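Local coordinates for protein acetylene hydratase (Pelobacter acetylenicus, PDB 2E7Z) that hydrates acetylene to acetaldehyde without net redox chemistry, using a tungsten bis-molybdopterin guanine dinucleotide cofactor and a [4Fe-4S] cluster, at residues Leu368-Glu373 against Gly377-His382. Numbering follows the deposited sequence. Where two conformers were deposited one is given.
Sequences LEEPSE and GVKYFH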
ATOM      1  N   LEU A 368     -13.018  17.985   0.792  1.00 14.08           N
ATOM      2  CA  LEU A 368     -12.721  17.722  -0.618  1.00 14.13           C
ATOM      3  C   LEU A 368     -13.935  17.296  -1.454  1.00 13.61           C
ATOM      4  O   LEU A 368     -13.819  17.142  -2.674  1.00 14.40           O
ATOM      5  CB  LEU A 368     -11.595  16.702  -0.771  1.00 13.95           C
ATOM      6  CG  LEU A 368     -10.307  17.005   0.001  1.00 14.43           C
ATOM      7  CD1 LEU A 368      -9.380  15.873  -0.156  1.00 16.55           C
ATOM      8  CD2 LEU A 368      -9.633  18.299  -0.483  1.00 17.06           C
ATOM      9  N   GLU A 369     -15.091  17.146  -0.813  1.00 13.68           N
ATOM     10  CA  GLU A 369     -16.311  16.685  -1.503  1.00 14.28           C
ATOM     11  C   GLU A 369     -16.741  17.613  -2.635  1.00 14.78           C
ATOM     12  O   GLU A 369     -16.820  17.210  -3.792  1.00 14.93           O
ATOM     13  CB  GLU A 369     -17.452  16.486  -0.503  1.00 14.28           C
ATOM     14  CG  GLU A 369     -17.260  15.225   0.348  1.00 15.61           C
ATOM     15  CD  GLU A 369     -18.149  15.176   1.583  1.00 16.25           C
ATOM     16  OE1 GLU A 369     -19.138  15.942   1.638  1.00 18.89           O
ATOM     17  OE2 GLU A 369     -17.851  14.369   2.505  1.00 15.60           O
ATOM     18  N   GLU A 370     -17.011  18.865  -2.297  1.00 15.79           N
ATOM     19  CA  GLU A 370     -17.463  19.825  -3.298  1.00 16.91           C
ATOM     20  C   GLU A 370     -16.417  20.057  -4.393  1.00 16.53           C
ATOM     21  O   GLU A 370     -16.766  20.091  -5.576  1.00 16.79           O
ATOM     22  CB  GLU A 370     -17.903  21.143  -2.641  1.00 17.80           C
ATOM     23  CG  GLU A 370     -19.093  20.982  -1.692  1.00 23.90           C
ATOM     24  CD  GLU A 370     -20.249  20.197  -2.307  1.00 28.89           C
ATOM     25  OE1 GLU A 370     -20.811  20.677  -3.319  1.00 34.05           O
ATOM     26  OE2 GLU A 370     -20.584  19.101  -1.786  1.00 31.36           O
ATOM     27  N   PRO A 371     -15.141  20.235  -4.009  1.00 16.62           N
ATOM     28  CA  PRO A 371     -14.068  20.358  -5.002  1.00 17.08           C
ATOM     29  C   PRO A 371     -13.960  19.162  -5.947  1.00 16.06           C
ATOM     30  O   PRO A 371     -13.752  19.327  -7.151  1.00 15.97           O
ATOM     31  CB  PRO A 371     -12.819  20.498  -4.138  1.00 16.36           C
ATOM     32  CG  PRO A 371     -13.325  21.126  -2.856  1.00 17.38           C
ATOM     33  CD  PRO A 371     -14.650  20.484  -2.635  1.00 17.34           C
ATOM     34  N   SER A 372     -14.100  17.952  -5.402  1.00 14.49           N
ATOM     35  CA  SER A 372     -14.103  16.733  -6.224  1.00 13.77           C
ATOM     36  C   SER A 372     -15.307  16.666  -7.186  1.00 14.58           C
ATOM     37  O   SER A 372     -15.161  16.220  -8.342  1.00 14.06           O
ATOM     38  CB  SER A 372     -14.036  15.486  -5.325  1.00 13.63           C
ATOM     39  OG  SER A 372     -12.826  15.470  -4.601  1.00 16.23           O
ATOM     40  N   GLU A 373     -16.494  17.042  -6.716  0.50 13.16           N
ATOM     41  CA  GLU A 373     -17.678  17.109  -7.576  0.70 15.57           C
ATOM     42  C   GLU A 373     -17.406  18.086  -8.713  0.50 14.77           C
ATOM     43  O   GLU A 373     -17.771  17.858  -9.860  0.50 13.76           O
ATOM     44  CB  GLU A 373     -18.914  17.575  -6.784  0.70 16.34           C
ATOM     45  CG  GLU A 373     -20.243  17.506  -7.571  0.70 17.68           C
ATOM     46  CD  GLU A 373     -21.500  17.650  -6.703  0.70 21.99           C
ATOM     47  OE1 GLU A 373     -21.604  17.002  -5.633  0.70 24.68           O
ATOM     48  OE2 GLU A 373     -22.400  18.435  -7.104  0.70 27.51           O
ATOM     49  N   GLY A 377     -16.478  15.432 -11.177  1.00 15.06           N
ATOM     50  CA  GLY A 377     -17.856  14.998 -11.314  1.00 15.55           C
ATOM     51  C   GLY A 377     -18.206  13.859 -10.372  1.00 15.65           C
ATOM     52  O   GLY A 377     -19.199  13.164 -10.560  1.00 16.43           O
ATOM     53  N   VAL A 378     -17.372  13.676  -9.352  1.00 15.41           N
ATOM     54  CA  VAL A 378     -17.547  12.605  -8.376  1.00 15.94           C
ATOM     55  C   VAL A 378     -17.337  13.223  -7.007  1.00 15.27           C
ATOM     56  O   VAL A 378     -16.228  13.629  -6.676  1.00 16.39           O
ATOM     57  CB  VAL A 378     -16.538  11.447  -8.615  1.00 16.06           C
ATOM     58  CG1 VAL A 378     -16.582  10.474  -7.491  1.00 18.28           C
ATOM     59  CG2 VAL A 378     -16.876  10.730  -9.915  1.00 18.59           C
ATOM     60  N   LYS A 379     -18.406  13.296  -6.221  1.00 14.75           N
ATOM     61  CA  LYS A 379     -18.360  13.914  -4.899  1.00 14.70           C
ATOM     62  C   LYS A 379     -17.440  13.143  -3.965  1.00 13.91           C
ATOM     63  O   LYS A 379     -16.637  13.735  -3.238  1.00 13.65           O
ATOM     64  CB  LYS A 379     -19.753  13.981  -4.293  1.00 15.09           C
ATOM     65  CG  LYS A 379     -19.759  14.532  -2.878  1.00 17.34           C
ATOM     66  CD  LYS A 379     -21.173  14.738  -2.393  1.00 20.25           C
ATOM     67  CE  LYS A 379     -21.180  15.073  -0.930  1.00 23.80           C
ATOM     68  NZ  LYS A 379     -22.570  15.259  -0.462  1.00 25.45           N
ATOM     69  N   TYR A 380     -17.570  11.815  -3.974  1.00 12.95           N
ATOM     70  CA  TYR A 380     -16.737  10.942  -3.161  1.00 12.60           C
ATOM     71  C   TYR A 380     -15.735  10.244  -4.080  1.00 12.86           C
ATOM     72  O   TYR A 380     -15.996   9.151  -4.574  1.00 13.59           O
ATOM     73  CB  TYR A 380     -17.591   9.900  -2.420  1.00 13.42           C
ATOM     74  CG  TYR A 380     -18.503  10.522  -1.397  1.00 12.65           C
ATOM     75  CD1 TYR A 380     -18.025  10.873  -0.138  1.00 13.29           C
ATOM     76  CD2 TYR A 380     -19.846  10.779  -1.697  1.00 15.58           C
ATOM     77  CE1 TYR A 380     -18.849  11.409   0.814  1.00 14.20           C
ATOM     78  CE2 TYR A 380     -20.687  11.357  -0.745  1.00 15.67           C
ATOM     79  CZ  TYR A 380     -20.168  11.669   0.506  1.00 15.36           C
ATOM     80  OH  TYR A 380     -20.940  12.198   1.500  1.00 18.01           O
ATOM     81  N   PHE A 381     -14.587  10.871  -4.305  1.00 11.63           N
ATOM     82  CA  PHE A 381     -13.594  10.411  -5.256  1.00 11.57           C
ATOM     83  C   PHE A 381     -12.749   9.443  -4.467  1.00 10.87           C
ATOM     84  O   PHE A 381     -11.958   9.825  -3.622  1.00 10.87           O
ATOM     85  CB  PHE A 381     -12.798  11.623  -5.759  1.00 11.40           C
ATOM     86  CG  PHE A 381     -11.608  11.302  -6.621  1.00 12.56           C
ATOM     87  CD1 PHE A 381     -11.504  10.129  -7.354  1.00 12.90           C
ATOM     88  CD2 PHE A 381     -10.582  12.248  -6.742  1.00 12.89           C
ATOM     89  CE1 PHE A 381     -10.381   9.888  -8.144  1.00 12.82           C
ATOM     90  CE2 PHE A 381      -9.466  12.019  -7.546  1.00 14.12           C
ATOM     91  CZ  PHE A 381      -9.368  10.838  -8.258  1.00 13.43           C
ATOM     92  N   HIS A 382     -12.953   8.150  -4.734  1.00 10.39           N
ATOM     93  CA  HIS A 382     -12.231   7.071  -4.045  1.00  9.69           C
ATOM     94  C   HIS A 382     -10.882   6.958  -4.737  1.00  9.57           C
ATOM     95  O   HIS A 382     -10.668   6.069  -5.557  1.00  9.82           O
ATOM     96  CB  HIS A 382     -13.018   5.770  -4.145  1.00 10.19           C
ATOM     97  CG  HIS A 382     -12.416   4.651  -3.367  1.00  9.65           C
ATOM     98  ND1 HIS A 382     -11.537   3.753  -3.934  1.00  8.41           N
ATOM     99  CD2 HIS A 382     -12.569   4.281  -2.074  1.00  8.43           C
ATOM    100  CE1 HIS A 382     -11.201   2.853  -3.020  1.00  8.61           C
ATOM    101  NE2 HIS A 382     -11.800   3.159  -1.881  1.00  8.75           N
TER
HETATM  102  O   HOH W   1     -19.570  12.971   3.916  1.00 23.22           O
HETATM  103  O   HOH W   2     -21.645  15.471   2.323  1.00 31.70           O
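G377 N reaches back to E373 O through a weak hydrogen bond (3.0 Å, bent to 128° at the hydrogen), and its positive phi turns the chain back along helix 369-376. V378 turns its side chain away from that helix, to rest on S335 and K336 of helix 334-337, while its carbonyl oxygen comes within 3.2 Å of S372 CB. K379 buries the most surface here. With CG anti to the backbone N (chi1 176°) and every later torsion extended, its chain runs across the side chains of E369 and E373, CE lying 3.4 Å from E369 OE1. NZ makes a salt bridge with E341, and a water joins it to E369 OE1, 4.1 Å away. K379 O faces the helix too, taking a CA-H...O contact from E369 CA. The ring of Y380 has K379 CG over one face; its CE1 approaches E369 OE2 at 3.6 Å, carboxylate and ring planes 51° apart, and a second water, in the ring plane, links that oxygen to Y380 OH. With an alanine at E369 both waters would probably lose their carboxylate acceptor, and K379 and Y380 their water-mediated ties to the helix. F381 sets CB 4.0 Å from S372 OG, a hydroxyl that itself bonds to L368 O (2.7 Å) from the face opposite S372 N. The F381 ring meets that of Y376, the helix's last residue. This is a helix C-terminus ended by a left-handed glycine, as in an alpha-L C-cap, though its closing bond is weak, with the outgoing loop folded back along its own helix.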